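Local structure of CDP-glucose 4,6-dehydratase (Salmonella enterica subsp. enterica serovar Typhi, 1WVG) at residues A[237-240]-A[241-244]; A[250-253]-A[254-258]; A[277-280]-A[281-284]; A[333-336]-A[337-340]. The protein catalyses the NAD(+)-dependent dehydration of CDP-D-glucose to CDP-4-dehydro-6-deoxy-D-glucose, an early step in making a dideoxy sugar of the lipopolysaccharide O-antigen. All coordinates share one frame; numbering follows the deposited sequence.

How the contacts relate
All four contacts are local, each within one unbroken stretch of chain, and they follow one another in series without nesting or crossing; none closes a long loop. Contact 1 lies near the start of helix 236-251, against the Rossmann sheet; contact 2 takes the same helix out at its far end, through a short turn toward strand 259-262. Their centres are about 15 Å apart. Contact 3 ends helix 272-283 and contact 4 ends helix 322-337, on the other side of the chain's centre from contact 2. These last two meet: Trp283 O and Lys334 NZ are 3.1 Å apart, a probable hydrogen bond, and the Trp283 indole also packs on His333 and Ile337.

Contact 1: A[237-240]-A[241-244]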
loop_
_atom_site.group_PDB
_atom_site.type_symbol
_atom_site.label_atom_id
_atom_site.label_comp_id
_atom_site.label_asym_id
_atom_site.label_seq_id
_atom_site.Cartn_x
_atom_site.Cartn_y
_atom_site.Cartn_z
ATOM N N GLU A 237 15.417 2.757 -27.796
ATOM C CA GLU A 237 15.658 2.882 -26.364
ATOM C C GLU A 237 15.385 1.642 -25.511
ATOM O O GLU A 237 16.285 1.154 -24.820
ATOM C CB GLU A 237 14.959 4.130 -25.823
ATOM C CG GLU A 237 15.349 5.348 -26.681
ATOM C CD GLU A 237 16.388 6.205 -26.017
ATOM O OE1 GLU A 237 17.395 5.754 -25.498
ATOM O OE2 GLU A 237 16.073 7.476 -26.022
ATOM N N PRO A 238 14.153 1.128 -25.538
ATOM C CA PRO A 238 13.843 -0.037 -24.740
ATOM C C PRO A 238 14.599 -1.216 -25.298
ATOM O O PRO A 238 15.077 -2.043 -24.541
ATOM C CB PRO A 238 12.344 -0.271 -24.878
ATOM C CG PRO A 238 11.868 0.538 -26.080
ATOM C CD PRO A 238 12.989 1.504 -26.400
ATOM N N LEU A 239 14.732 -1.280 -26.646
ATOM C CA LEU A 239 15.492 -2.361 -27.256
ATOM C C LEU A 239 16.859 -2.507 -26.600
ATOM O O LEU A 239 17.314 -3.602 -26.295
ATOM C CB LEU A 239 15.673 -2.159 -28.768
ATOM C CG LEU A 239 14.362 -2.490 -29.490
ATOM C CD1 LEU A 239 14.553 -2.635 -31.002
ATOM C CD2 LEU A 239 13.788 -3.750 -28.877
ATOM N N SER A 240 17.530 -1.383 -26.425
ATOM C CA SER A 240 18.869 -1.336 -25.774
ATOM C C SER A 240 18.759 -1.925 -24.387
ATOM O O SER A 240 19.618 -2.700 -23.950
ATOM C CB SER A 240 19.507 0.069 -25.733
ATOM O OG SER A 240 18.838 0.961 -24.869
ATOM N N GLY A 241 17.666 -1.545 -23.710
ATOM C CA GLY A 241 17.428 -2.079 -22.394
ATOM C C GLY A 241 17.263 -3.579 -22.486
ATOM O O GLY A 241 17.886 -4.327 -21.711
ATOM N N TYR A 242 16.433 -4.046 -23.445
ATOM C CA TYR A 242 16.243 -5.507 -23.603
ATOM C C TYR A 242 17.576 -6.230 -23.876
ATOM O O TYR A 242 17.827 -7.346 -23.442
ATOM C CB TYR A 242 15.371 -5.915 -24.815
ATOM C CG TYR A 242 14.002 -5.317 -24.811
ATOM C CD1 TYR A 242 13.562 -4.561 -23.722
ATOM C CD2 TYR A 242 13.149 -5.493 -25.903
ATOM C CE1 TYR A 242 12.267 -4.027 -23.711
ATOM C CE2 TYR A 242 11.870 -4.929 -25.914
ATOM C CZ TYR A 242 11.418 -4.202 -24.809
ATOM O OH TYR A 242 10.152 -3.628 -24.800
ATOM N N ILE A 243 18.421 -5.584 -24.648
ATOM C CA ILE A 243 19.655 -6.211 -25.042
ATOM C C ILE A 243 20.587 -6.318 -23.875
ATOM O O ILE A 243 21.226 -7.357 -23.662
ATOM C CB ILE A 243 20.280 -5.451 -26.211
ATOM C CG1 ILE A 243 19.601 -5.864 -27.492
ATOM C CG2 ILE A 243 21.778 -5.671 -26.364
ATOM C CD1 ILE A 243 19.806 -4.773 -28.538
ATOM N N VAL A 244 20.634 -5.229 -23.129
ATOM C CA VAL A 244 21.500 -5.166 -21.955
ATOM C C VAL A 244 21.141 -6.213 -20.920
ATOM O O VAL A 244 22.012 -6.908 -20.364
ATOM C CB VAL A 244 21.572 -3.780 -21.351
ATOM C CG1 VAL A 244 22.111 -3.903 -19.928
ATOM C CG2 VAL A 244 22.463 -2.888 -22.223
#
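Tyr242 packs its ring back over the preceding turn, against Pro238 and Leu239. Its CG stands anti to the carbonyl carbon and beside the backbone N (chi1 -57°), which sends the ring toward the N-terminal end of the helix. One ring face lies against Pro238 C, displaced toward the rim. Apolar contact is made on two flanks of the ring: Tyr242 CE1 lies 3.9 Å from Pro238 CB, while Tyr242 CD2 is met at 3.5 Å by Leu239 CD2, the leucine chain crossing the tyrosine at a slant.

The segment belongs to helix 236-251 of the NAD-binding Rossmann fold. Pro238 and Tyr242 rest on strand 187-197 of the parallel sheet, and Leu239 and Ile243 on helix 20-31. The Tyr242 side chain comes within about 5 Å of the bound adenosine-5-diphosphoribose, and its OH is hydrogen-bonded to Lys21 NZ.

Four successive backbone bonds of the i to i-4 type give the helical evidence. Tyr242 N to Pro238 O is short at 2.7 Å and fairly straight, with an N-H...O angle of 160°. Val244 N to Ser240 O measures 2.8 Å. Glu237 O is shared: Gly241 N reaches it at 3.2 Å and Ser240 OG donates to it at 2.6 Å. The hydroxyl can do so because chi1 of 69° sets OG between the backbone N and the carbonyl carbon; Trp316 NE1 and Tyr353 OH are further partners of this OG.

Contact 2: A[250-253]-A[254-258]; sequences YTEG and AKFSE
From Glu252, the first residue to leave helical geometry after helix 236-251, the backbone turns straight into a short, loosely hydrogen-bonded turn of helix, in which Phe256 N reaches Glu252 O at 3.2 Å with an N-H...O angle of 149°. The same N-H also makes a weak bond to Gly253 O, at 3.3 Å. This short turn, helix 253-256, joins helix 236-251 to strand 259-262 of the Rossmann sheet, and Ser257 is the centre of an inverse gamma turn on the way out.

Glu252, Lys255 and Phe256 carry the side-chain contact. Glu252 runs extended beyond CG, alongside Lys255 and pointing the same way. The lysine chain, bent at chi3, brings Lys255 NZ to Glu252 OE1 at 3.1 Å, nearly in line with the C-O bond, and the two form a salt bridge. The other carboxylate oxygen, OE2, is paired with Arg248 NH1, which leaves the carboxylate gripped from two residues.

Phe256 lies beside Glu252 as well, its CE1 3.8 Å from Glu252 CB. Ring and carboxylate planes stand 85° apart, and Glu252 CD sits at the ring edge, in plane. Over one face, offset toward the rim, is Lys255 CG. After Phe256 the inverse gamma turn is closed by Glu258 N donating to Phe256 O at 2.9 Å.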
loop_
_atom_site.group_PDB
_atom_site.type_symbol
_atom_site.label_atom_id
_atom_site.label_comp_id
_atom_site.label_asym_id
_atom_site.label_seq_id
_atom_site.Cartn_x
_atom_site.Cartn_y
_atom_site.Cartn_z
ATOM N N TYR A 250 22.650 -13.544 -19.129
ATOM C CA TYR A 250 23.500 -14.588 -19.675
ATOM C C TYR A 250 24.499 -15.105 -18.661
ATOM O O TYR A 250 24.683 -16.314 -18.464
ATOM C CB TYR A 250 24.247 -14.122 -20.926
ATOM C CG TYR A 250 24.523 -15.309 -21.801
ATOM C CD1 TYR A 250 23.623 -15.662 -22.805
ATOM C CD2 TYR A 250 25.676 -16.082 -21.637
ATOM C CE1 TYR A 250 23.859 -16.761 -23.635
ATOM C CE2 TYR A 250 25.931 -17.183 -22.461
ATOM C CZ TYR A 250 25.013 -17.527 -23.460
ATOM O OH TYR A 250 25.231 -18.619 -24.279
ATOM N N THR A 251 25.127 -14.158 -18.001
ATOM C CA THR A 251 26.082 -14.534 -17.005
ATOM C C THR A 251 25.632 -14.536 -15.519
ATOM O O THR A 251 26.171 -15.318 -14.737
ATOM C CB THR A 251 27.368 -13.826 -17.349
ATOM O OG1 THR A 251 27.051 -12.469 -17.595
ATOM C CG2 THR A 251 27.845 -14.523 -18.626
ATOM N N GLU A 252 24.627 -13.704 -15.137
ATOM C CA GLU A 252 24.061 -13.587 -13.768
ATOM C C GLU A 252 22.547 -13.692 -13.746
ATOM O O GLU A 252 21.799 -12.791 -13.335
ATOM C CB GLU A 252 24.496 -12.310 -13.039
ATOM C CG GLU A 252 25.968 -11.957 -13.332
ATOM C CD GLU A 252 26.390 -10.639 -12.743
ATOM O OE1 GLU A 252 26.248 -10.350 -11.568
ATOM O OE2 GLU A 252 26.881 -9.821 -13.630
ATOM N N GLY A 253 22.126 -14.839 -14.225
ATOM C CA GLY A 253 20.733 -15.148 -14.334
ATOM C C GLY A 253 19.997 -14.883 -13.067
ATOM O O GLY A 253 19.091 -14.065 -13.038
ATOM N N ALA A 254 20.375 -15.590 -12.025
ATOM C CA ALA A 254 19.686 -15.413 -10.757
ATOM C C ALA A 254 19.452 -13.961 -10.395
ATOM O O ALA A 254 18.317 -13.576 -10.093
ATOM C CB ALA A 254 20.359 -16.122 -9.591
ATOM N N LYS A 255 20.531 -13.173 -10.448
ATOM C CA LYS A 255 20.549 -11.753 -10.106
ATOM C C LYS A 255 19.633 -10.775 -10.851
ATOM O O LYS A 255 19.137 -9.805 -10.252
ATOM C CB LYS A 255 21.963 -11.198 -10.165
ATOM C CG LYS A 255 22.074 -9.838 -9.479
ATOM C CD LYS A 255 23.271 -9.004 -9.916
ATOM C CE LYS A 255 24.245 -8.656 -8.794
ATOM N NZ LYS A 255 25.609 -8.323 -9.278
ATOM N N PHE A 256 19.459 -10.941 -12.169
ATOM C CA PHE A 256 18.633 -9.987 -12.898
ATOM C C PHE A 256 17.305 -10.556 -13.323
ATOM O O PHE A 256 16.615 -9.956 -14.107
ATOM C CB PHE A 256 19.389 -9.467 -14.116
ATOM C CG PHE A 256 20.630 -8.789 -13.657
ATOM C CD1 PHE A 256 21.827 -9.505 -13.609
ATOM C CD2 PHE A 256 20.602 -7.447 -13.264
ATOM C CE1 PHE A 256 22.985 -8.875 -13.152
ATOM C CE2 PHE A 256 21.741 -6.806 -12.774
ATOM C CZ PHE A 256 22.930 -7.542 -12.727
ATOM N N SER A 257 16.992 -11.742 -12.817
ATOM C CA SER A 257 15.771 -12.485 -13.105
ATOM C C SER A 257 14.565 -11.877 -12.374
ATOM O O SER A 257 14.081 -12.402 -11.374
ATOM C CB SER A 257 16.005 -13.965 -12.762
ATOM O OG SER A 257 14.948 -14.795 -13.215
ATOM N N GLU A 258 14.107 -10.725 -12.889
ATOM C CA GLU A 258 12.990 -9.953 -12.337
ATOM C C GLU A 258 12.358 -8.992 -13.356
ATOM O O GLU A 258 12.599 -9.081 -14.546
ATOM C CB GLU A 258 13.452 -9.169 -11.101
ATOM C CG GLU A 258 14.830 -8.537 -11.289
ATOM C CD GLU A 258 15.348 -7.985 -9.998
ATOM O OE1 GLU A 258 14.923 -6.969 -9.503
ATOM O OE2 GLU A 258 16.288 -8.714 -9.464
#

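Contact 3: A[277-280]-A[281-284]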
loop_
_atom_site.group_PDB
_atom_site.type_symbol
_atom_site.label_atom_id
_atom_site.label_comp_id
_atom_site.label_asym_id
_atom_site.label_seq_id
_atom_site.Cartn_x
_atom_site.Cartn_y
_atom_site.Cartn_z
ATOM N N ASP A 277 1.726 18.802 -32.189
ATOM C CA ASP A 277 2.137 20.157 -32.519
ATOM C C ASP A 277 3.563 20.192 -33.057
ATOM O O ASP A 277 3.956 20.867 -34.034
ATOM C CB ASP A 277 1.942 21.087 -31.304
ATOM C CG ASP A 277 0.550 21.648 -31.183
ATOM O OD1 ASP A 277 -0.310 21.510 -32.030
ATOM O OD2 ASP A 277 0.334 22.258 -30.056
ATOM N N LYS A 278 4.389 19.421 -32.397
ATOM C CA LYS A 278 5.784 19.388 -32.802
ATOM C C LYS A 278 5.988 18.777 -34.205
ATOM O O LYS A 278 6.767 19.250 -35.075
ATOM C CB LYS A 278 6.585 18.678 -31.711
ATOM C CG LYS A 278 8.086 18.892 -31.891
ATOM C CD LYS A 278 8.490 20.356 -32.059
ATOM C CE LYS A 278 9.498 20.840 -31.022
ATOM N NZ LYS A 278 9.168 22.154 -30.447
ATOM N N MET A 279 5.269 17.667 -34.368
ATOM C CA MET A 279 5.262 16.906 -35.592
ATOM C C MET A 279 4.829 17.826 -36.757
ATOM O O MET A 279 5.487 17.892 -37.807
ATOM C CB MET A 279 4.362 15.659 -35.406
ATOM C CG MET A 279 5.037 14.543 -34.584
ATOM S SD MET A 279 6.531 13.889 -35.428
ATOM C CE MET A 279 5.729 12.614 -36.446
ATOM N N VAL A 280 3.729 18.585 -36.549
ATOM C CA VAL A 280 3.215 19.542 -37.540
ATOM C C VAL A 280 4.368 20.430 -38.001
ATOM O O VAL A 280 4.688 20.633 -39.182
ATOM C CB VAL A 280 2.088 20.398 -36.929
ATOM C CG1 VAL A 280 1.986 21.766 -37.610
ATOM C CG2 VAL A 280 0.734 19.652 -36.884
ATOM N N THR A 281 5.038 20.936 -36.992
ATOM C CA THR A 281 6.165 21.787 -37.201
ATOM C C THR A 281 7.306 21.104 -37.952
ATOM O O THR A 281 7.892 21.675 -38.871
ATOM C CB THR A 281 6.605 22.227 -35.804
ATOM O OG1 THR A 281 5.700 23.207 -35.336
ATOM C CG2 THR A 281 8.041 22.728 -35.839
ATOM N N LEU A 282 7.633 19.883 -37.522
ATOM C CA LEU A 282 8.696 19.112 -38.099
ATOM C C LEU A 282 8.430 18.792 -39.546
ATOM O O LEU A 282 9.333 18.801 -40.375
ATOM C CB LEU A 282 8.721 17.804 -37.310
ATOM C CG LEU A 282 9.538 18.001 -36.053
ATOM C CD1 LEU A 282 9.734 16.651 -35.365
ATOM C CD2 LEU A 282 10.905 18.532 -36.461
ATOM N N TRP A 283 7.170 18.451 -39.844
ATOM C CA TRP A 283 6.772 18.095 -41.205
ATOM C C TRP A 283 6.751 19.311 -42.088
ATOM O O TRP A 283 7.462 19.400 -43.079
ATOM C CB TRP A 283 5.382 17.463 -41.244
ATOM C CG TRP A 283 5.090 16.806 -42.568
ATOM C CD1 TRP A 283 4.418 17.373 -43.606
ATOM C CD2 TRP A 283 5.449 15.463 -42.995
ATOM N NE1 TRP A 283 4.323 16.487 -44.643
ATOM C CE2 TRP A 283 4.949 15.303 -44.300
ATOM C CE3 TRP A 283 6.145 14.387 -42.408
ATOM C CZ2 TRP A 283 5.123 14.097 -44.998
ATOM C CZ3 TRP A 283 6.315 13.201 -43.102
ATOM C CH2 TRP A 283 5.809 13.057 -44.393
ATOM N N GLY A 284 5.914 20.253 -41.697
ATOM C CA GLY A 284 5.761 21.486 -42.448
ATOM C C GLY A 284 4.704 21.281 -43.523
ATOM O O GLY A 284 3.701 20.611 -43.274
#
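Met279 and Leu282 meet one turn apart near the C-terminal end of helix 272-283, with Met279 SD 4.2 Å from Leu282 CD1. This helix packs against helices 207-216 and 322-337, and the Met279 side chain is about 11 Å from the bound CDP-xylose. The leucine CG lies anti to the carbonyl carbon and beside the backbone N (chi1 -84°), which folds the branch back along the helix: Leu282 CG comes to 3.2 Å from Lys278 O, and Leu282 CD1 is 4.5 Å from Lys278 CG.

Trp283 is set differently. Its CG is anti to the backbone N, and although Trp283 CB stays 3.5 Å from Met279 O, the indole leads away from the preceding turn. Met279 and Trp283 both lie against helix 207-216, on Ile208 and Ile211 and on Leu212 and Phe215 respectively. Met279 shares Leu326 of helix 322-337 with Leu282, which also touches Val330.

Backbone bonds carry the helix to its end. Trp283 N reaches Met279 O at 2.7 Å. Gly284 leaves the helix with positive phi (88°); its N, placed by the still helical Trp283, donates to Val280 O at 2.8 Å, with an N-H...O angle of 154°.

Contact 4: A[333-336]-A[337-340]; sequences HKAW and IRGE
Trp336 O, at the C-terminal end of helix 322-337, is gripped twice: Gly339 N donates to it at 2.8 Å and a water at 2.6 Å. The amide comes from well above the carbonyl plane, 61° out of it. The same water donates to Glu340 O at 3.0 Å, bridging the helix end to the chain that follows. Glu340 N bonds back to Ala335 O at 2.8 Å; this bond, with Gly339 N to Trp336 O and the positive phi of Gly339, makes a Schellman motif, though the placing of Ala335 O is somewhat doubtful.

The side chains fold over this end. Arg338 bends at chi3 and lays one face of its guanidinium on the backbone, with Ala335 CA 3.6 Å above the plane and over its centre. Arg338 NH2 then meets Glu340 OE2 at 3.1 Å in a salt bridge whose N-H...O angle is 164°. The oxygen lies close to the guanidinium plane and uses its anti lone pair, so the edge bond and the packing on one face together fix how the group is turned.

On another side of the helix, Ile337 CD1 touches His333 CD2 at 3.7 Å, the two side chains slanting across each other. Ile337 CG1 lies 4.0 Å from Trp336 CE3, here with the side chains at about a right angle. His333 and Ile337 press on Glu216 of helix 207-216 and on Trp283 of helix 272-283, whose O is hydrogen-bonded to Lys334 NZ; the Trp336 ring meets Trp202 edge-to-face, and Ala335 and Trp336 rest on Met342 at the start of helix 342-355.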
loop_
_atom_site.group_PDB
_atom_site.type_symbol
_atom_site.label_atom_id
_atom_site.label_comp_id
_atom_site.label_asym_id
_atom_site.label_seq_id
_atom_site.Cartn_x
_atom_site.Cartn_y
_atom_site.Cartn_z
ATOM N N HIS A 333 10.868 8.836 -42.201
ATOM C CA HIS A 333 9.688 8.701 -43.010
ATOM C C HIS A 333 9.841 9.290 -44.412
ATOM O O HIS A 333 9.477 8.674 -45.419
ATOM C CB HIS A 333 8.462 9.242 -42.286
ATOM C CG HIS A 333 7.222 8.634 -42.812
ATOM N ND1 HIS A 333 6.905 7.315 -42.538
ATOM C CD2 HIS A 333 6.233 9.192 -43.571
ATOM C CE1 HIS A 333 5.730 7.087 -43.141
ATOM N NE2 HIS A 333 5.302 8.203 -43.761
ATOM N N LYS A 334 10.386 10.494 -44.468
ATOM C CA LYS A 334 10.593 11.189 -45.717
ATOM C C LYS A 334 11.575 10.447 -46.620
ATOM O O LYS A 334 11.303 10.259 -47.804
ATOM C CB LYS A 334 10.978 12.640 -45.473
ATOM C CG LYS A 334 9.814 13.423 -44.887
ATOM C CD LYS A 334 10.086 14.925 -44.758
ATOM C CE LYS A 334 8.817 15.745 -44.501
ATOM N NZ LYS A 334 9.034 17.195 -44.590
ATOM N N ALA A 335 12.709 10.015 -46.067
ATOM C CA ALA A 335 13.683 9.286 -46.869
ATOM C C ALA A 335 13.036 8.112 -47.588
ATOM O O ALA A 335 13.268 7.834 -48.761
ATOM C CB ALA A 335 14.827 8.808 -45.997
ATOM N N TRP A 336 12.197 7.435 -46.829
ATOM C CA TRP A 336 11.488 6.296 -47.301
ATOM C C TRP A 336 10.660 6.713 -48.476
ATOM O O TRP A 336 10.629 6.090 -49.535
ATOM C CB TRP A 336 10.515 5.853 -46.194
ATOM C CG TRP A 336 9.615 4.774 -46.692
ATOM C CD1 TRP A 336 10.045 3.596 -47.218
ATOM C CD2 TRP A 336 8.180 4.766 -46.771
ATOM N NE1 TRP A 336 8.972 2.838 -47.589
ATOM C CE2 TRP A 336 7.812 3.522 -47.331
ATOM C CE3 TRP A 336 7.178 5.663 -46.397
ATOM C CZ2 TRP A 336 6.479 3.175 -47.573
ATOM C CZ3 TRP A 336 5.863 5.315 -46.613
ATOM C CH2 TRP A 336 5.517 4.085 -47.186
ATOM N N ILE A 337 9.977 7.810 -48.218
ATOM C CA ILE A 337 9.082 8.434 -49.159
ATOM C C ILE A 337 9.718 8.743 -50.517
ATOM O O ILE A 337 9.132 8.443 -51.572
ATOM C CB ILE A 337 8.408 9.627 -48.517
ATOM C CG1 ILE A 337 6.992 9.247 -48.094
ATOM C CG2 ILE A 337 8.436 10.835 -49.454
ATOM C CD1 ILE A 337 6.376 10.257 -47.122
ATOM N N ARG A 338 10.919 9.319 -50.463
ATOM C CA ARG A 338 11.704 9.679 -51.623
ATOM C C ARG A 338 12.332 8.457 -52.224
ATOM O O ARG A 338 13.130 8.568 -53.149
ATOM C CB ARG A 338 12.871 10.588 -51.304
ATOM C CG ARG A 338 12.727 11.390 -50.035
ATOM C CD ARG A 338 13.849 12.409 -49.920
ATOM N NE ARG A 338 15.056 11.858 -49.320
ATOM C CZ ARG A 338 15.436 12.187 -48.078
ATOM N NH1 ARG A 338 14.722 13.025 -47.313
ATOM N NH2 ARG A 338 16.548 11.655 -47.561
ATOM N N GLY A 339 12.029 7.298 -51.664
ATOM C CA GLY A 339 12.596 6.071 -52.198
ATOM C C GLY A 339 14.061 5.781 -51.868
ATOM O O GLY A 339 14.763 5.064 -52.590
ATOM N N GLU A 340 14.511 6.325 -50.751
ATOM C CA GLU A 340 15.843 6.104 -50.239
ATOM C C GLU A 340 15.998 4.639 -49.842
ATOM O O GLU A 340 14.987 3.907 -49.716
ATOM C CB GLU A 340 15.889 6.867 -48.908
ATOM C CG GLU A 340 16.223 8.333 -49.112
ATOM C CD GLU A 340 17.690 8.382 -49.363
ATOM O OE1 GLU A 340 18.272 7.542 -50.028
ATOM O OE2 GLU A 340 18.275 9.361 -48.732
HETATM O O HOH W 1 12.038 3.947 -50.040
#